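Local coordinates for kallikrein-10 (Homo sapiens, PDB 5LPE), which is a secreted, zymogen-like serine protease of the kallikrein family that is inhibited by zinc and has a tumour-suppressor role in breast and prostate cancer, at residues V161-V166 with L201-Y206. Numbering follows the deposited sequence.
Sequences VFYPGV and LSWGVY. With SO4 (sulfate ion), chain C.
Trp-203 drives the outer edge of its six-membered ring against one face of the Tyr-163 ring in a T-shaped (edge-to-face) pair. The ring centroids lie 4.7 Å apart and the planes meet at 79°. CZ3 of Trp-203 stands over the middle of the phenol, coming nearest at CD1 of Tyr-163, 3.4 Å away. On the opposite face, Phe-162 CB lies toward the rim. Further along the indole edge, close to its plane, Val-166 CG2 packs 3.6 Å from Trp-203 CZ2; this methyl and Tyr-163 both meet the rim of the benzo ring. Past the phenol ring, the OH of Tyr-163 lies 3.6 Å from CA of Gly-204.

That hydroxyl is hydrogen-bonded to the carbonyl O of Pro-214, and a water 3.0 Å from Tyr-163 OH, lying in the ring plane, donates to Tyr-206 O. The contact ties the turn after helix 159-162 to the end of strand 196-203 in the second six-stranded barrel of the chymotrypsin fold. In S1 proteases this strand end borders the substrate cleft. Ser-202 and Trp-203 form a classic beta bulge opposite Val-216, and Ser-202 OG is hydrogen-bonded to OD2 of Asp-95, which by similarity belongs to the charge relay and here also binds zinc. The nearest atom of the Trp-203 side chain is about 5 Å from the zinc ion. Its CG sits between the backbone N and carbonyl carbon (chi1 48°), sending the indole out from the strand to Tyr-163.

On the partner side, a type II turn from Tyr-163 to Val-166, closed by Val-166 N to Tyr-163 O at 3.0 Å, brings both contacting side chains to the indole. Beyond Trp-203, a sulfate, probably from the crystallisation liquor, accepts a weak hydrogen bond from Val-205 N.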
ATOM      1  N   VAL A 161     -22.159   4.156   0.069  1.00 38.16           N
ATOM      2  CA  VAL A 161     -22.795   5.447  -0.149  1.00 33.42           C
ATOM      3  C   VAL A 161     -22.020   6.253  -1.181  1.00 34.64           C
ATOM      4  O   VAL A 161     -22.602   6.833  -2.104  1.00 38.50           O
ATOM      5  CB  VAL A 161     -22.920   6.194   1.190  1.00 42.72           C
ATOM      6  CG1 VAL A 161     -23.055   7.701   0.972  1.00 38.34           C
ATOM      7  CG2 VAL A 161     -24.102   5.655   1.975  1.00 43.00           C
ATOM      8  N   PHE A 162     -20.698   6.290  -1.062  1.00 32.24           N
ATOM      9  CA  PHE A 162     -19.914   7.048  -2.025  1.00 33.26           C
ATOM     10  C   PHE A 162     -19.749   6.310  -3.341  1.00 34.31           C
ATOM     11  O   PHE A 162     -19.574   6.952  -4.386  1.00 32.15           O
ATOM     12  CB  PHE A 162     -18.549   7.369  -1.448  1.00 36.13           C
ATOM     13  CG  PHE A 162     -18.604   8.296  -0.298  1.00 42.41           C
ATOM     14  CD1 PHE A 162     -18.797   7.814   0.993  1.00 38.89           C
ATOM     15  CD2 PHE A 162     -18.475   9.661  -0.500  1.00 41.38           C
ATOM     16  CE1 PHE A 162     -18.853   8.676   2.061  1.00 41.76           C
ATOM     17  CE2 PHE A 162     -18.532  10.535   0.567  1.00 48.44           C
ATOM     18  CZ  PHE A 162     -18.721  10.043   1.853  1.00 44.90           C
ATOM     19  N   TYR A 163     -19.802   4.980  -3.310  1.00 31.48           N
ATOM     20  CA  TYR A 163     -19.596   4.137  -4.488  1.00 34.74           C
ATOM     21  C   TYR A 163     -20.703   3.098  -4.544  1.00 35.49           C
ATOM     22  O   TYR A 163     -20.469   1.909  -4.294  1.00 35.01           O
ATOM     23  CB  TYR A 163     -18.221   3.468  -4.446  1.00 33.43           C
ATOM     24  CG  TYR A 163     -17.083   4.436  -4.242  1.00 31.13           C
ATOM     25  CD1 TYR A 163     -16.685   5.287  -5.262  1.00 29.11           C
ATOM     26  CD2 TYR A 163     -16.411   4.506  -3.033  1.00 30.49           C
ATOM     27  CE1 TYR A 163     -15.655   6.176  -5.084  1.00 25.25           C
ATOM     28  CE2 TYR A 163     -15.370   5.399  -2.849  1.00 27.09           C
ATOM     29  CZ  TYR A 163     -15.000   6.233  -3.886  1.00 24.37           C
ATOM     30  OH  TYR A 163     -13.968   7.134  -3.737  1.00 23.41           O
ATOM     31  N   PRO A 164     -21.929   3.516  -4.849  1.00 37.49           N
ATOM     32  CA  PRO A 164     -23.048   2.563  -4.875  1.00 35.85           C
ATOM     33  C   PRO A 164     -22.858   1.494  -5.942  1.00 37.13           C
ATOM     34  O   PRO A 164     -22.706   1.794  -7.124  1.00 37.18           O
ATOM     35  CB  PRO A 164     -24.260   3.451  -5.168  1.00 30.69           C
ATOM     36  CG  PRO A 164     -23.694   4.686  -5.769  1.00 37.24           C
ATOM     37  CD  PRO A 164     -22.350   4.886  -5.178  1.00 34.78           C
ATOM     38  N   GLY A 165     -22.936   0.236  -5.522  1.00 39.13           N
ATOM     39  CA  GLY A 165     -22.580  -0.875  -6.370  1.00 37.44           C
ATOM     40  C   GLY A 165     -21.201  -1.435  -6.113  1.00 45.53           C
ATOM     41  O   GLY A 165     -20.741  -2.280  -6.886  1.00 48.21           O
ATOM     42  N   VAL A 166     -20.516  -0.983  -5.072  1.00 43.99           N
ATOM     43  CA  VAL A 166     -19.208  -1.548  -4.771  1.00 43.80           C
ATOM     44  C   VAL A 166     -19.401  -2.824  -3.966  1.00 45.13           C
ATOM     45  O   VAL A 166     -20.255  -2.903  -3.078  1.00 45.59           O
ATOM     46  CB  VAL A 166     -18.282  -0.549  -4.033  1.00 43.06           C
ATOM     47  CG1 VAL A 166     -18.773  -0.229  -2.625  1.00 41.01           C
ATOM     48  CG2 VAL A 166     -16.873  -1.090  -3.979  1.00 34.65           C
ATOM     49  N   LEU A 201      -3.570   0.323  -1.204  1.00 16.70           N
ATOM     50  CA  LEU A 201      -4.477   1.234  -1.893  1.00 21.26           C
ATOM     51  C   LEU A 201      -4.860   0.702  -3.265  1.00 21.94           C
ATOM     52  O   LEU A 201      -3.996   0.446  -4.105  1.00 21.53           O
ATOM     53  CB  LEU A 201      -3.816   2.601  -2.022  1.00 20.43           C
ATOM     54  CG  LEU A 201      -4.593   3.705  -2.708  1.00 22.46           C
ATOM     55  CD1 LEU A 201      -5.936   3.925  -2.042  1.00 23.30           C
ATOM     56  CD2 LEU A 201      -3.740   4.934  -2.645  1.00 27.96           C
ATOM     57  N   SER A 202      -6.164   0.554  -3.491  1.00 21.52           N
ATOM     58  CA  SER A 202      -6.673   0.032  -4.754  1.00 26.42           C
ATOM     59  C   SER A 202      -7.176   1.160  -5.651  1.00 26.78           C
ATOM     60  O   SER A 202      -6.617   1.368  -6.729  1.00 29.06           O
ATOM     61  CB  SER A 202      -7.770  -1.020  -4.522  1.00 26.96           C
ATOM     62  OG  SER A 202      -8.080  -1.744  -5.706  1.00 31.11           O
ATOM     63  N   TRP A 203      -8.225   1.875  -5.234  1.00 26.69           N
ATOM     64  CA  TRP A 203      -8.742   3.033  -5.962  1.00 25.59           C
ATOM     65  C   TRP A 203      -9.403   3.976  -4.963  1.00 23.69           C
ATOM     66  O   TRP A 203      -9.353   3.754  -3.756  1.00 21.93           O
ATOM     67  CB  TRP A 203      -9.721   2.620  -7.066  1.00 23.78           C
ATOM     68  CG  TRP A 203     -10.752   1.645  -6.586  1.00 29.22           C
ATOM     69  CD1 TRP A 203     -10.609   0.283  -6.440  1.00 26.76           C
ATOM     70  CD2 TRP A 203     -12.084   1.948  -6.176  1.00 27.93           C
ATOM     71  NE1 TRP A 203     -11.775  -0.268  -5.971  1.00 25.24           N
ATOM     72  CE2 TRP A 203     -12.693   0.731  -5.798  1.00 20.79           C
ATOM     73  CE3 TRP A 203     -12.821   3.130  -6.091  1.00 25.24           C
ATOM     74  CZ2 TRP A 203     -13.984   0.669  -5.346  1.00 22.13           C
ATOM     75  CZ3 TRP A 203     -14.101   3.064  -5.641  1.00 24.44           C
ATOM     76  CH2 TRP A 203     -14.678   1.841  -5.276  1.00 27.96           C
ATOM     77  N   GLY A 204     -10.025   5.036  -5.470  1.00 22.54           N
ATOM     78  CA  GLY A 204     -10.709   5.993  -4.627  1.00 24.66           C
ATOM     79  C   GLY A 204      -9.900   7.208  -4.236  1.00 27.53           C
ATOM     80  O   GLY A 204     -10.275   7.893  -3.276  1.00 27.48           O
ATOM     81  N   VAL A 205      -8.785   7.475  -4.913  1.00 24.89           N
ATOM     82  CA  VAL A 205      -8.015   8.677  -4.619  1.00 25.75           C
ATOM     83  C   VAL A 205      -8.635   9.898  -5.288  1.00 26.31           C
ATOM     84  O   VAL A 205      -8.875  10.924  -4.645  1.00 28.29           O
ATOM     85  CB  VAL A 205      -6.554   8.488  -5.047  1.00 31.47           C
ATOM     86  CG1 VAL A 205      -5.703   9.610  -4.489  1.00 30.99           C
ATOM     87  CG2 VAL A 205      -6.047   7.144  -4.594  1.00 23.66           C
ATOM     88  N   TYR A 206      -8.917   9.810  -6.583  1.00 28.83           N
ATOM     89  CA  TYR A 206      -9.497  10.941  -7.315  1.00 26.94           C
ATOM     90  C   TYR A 206     -10.959  11.161  -6.932  1.00 27.05           C
ATOM     91  O   TYR A 206     -11.670  10.200  -6.616  1.00 26.08           O
ATOM     92  CB  TYR A 206      -9.396  10.719  -8.823  1.00 21.23           C
ATOM     93  CG  TYR A 206      -7.986  10.632  -9.348  1.00 26.67           C
ATOM     94  CD1 TYR A 206      -7.164  11.739  -9.350  1.00 27.24           C
ATOM     95  CD2 TYR A 206      -7.488   9.446  -9.873  1.00 28.51           C
ATOM     96  CE1 TYR A 206      -5.891  11.666  -9.843  1.00 29.13           C
ATOM     97  CE2 TYR A 206      -6.214   9.363 -10.365  1.00 25.89           C
ATOM     98  CZ  TYR A 206      -5.421  10.473 -10.355  1.00 29.76           C
ATOM     99  OH  TYR A 206      -4.141  10.403 -10.854  1.00 36.37           O
TER
HETATM  100  S   SO4 C 301      -9.438   6.518  -8.567  1.00 55.27           S
HETATM  101  O1  SO4 C 301      -9.787   7.600  -9.392  1.00 47.66           O
HETATM  102  O2  SO4 C 301      -9.542   5.404  -9.447  1.00 50.90           O
HETATM  103  O3  SO4 C 301      -8.084   6.562  -8.067  1.00 38.94           O
HETATM  104  O4  SO4 C 301     -10.390   6.357  -7.515  1.00 39.37           O
HETATM  105  O   HOH W   1     -13.484   8.402  -6.409  1.00 28.92           O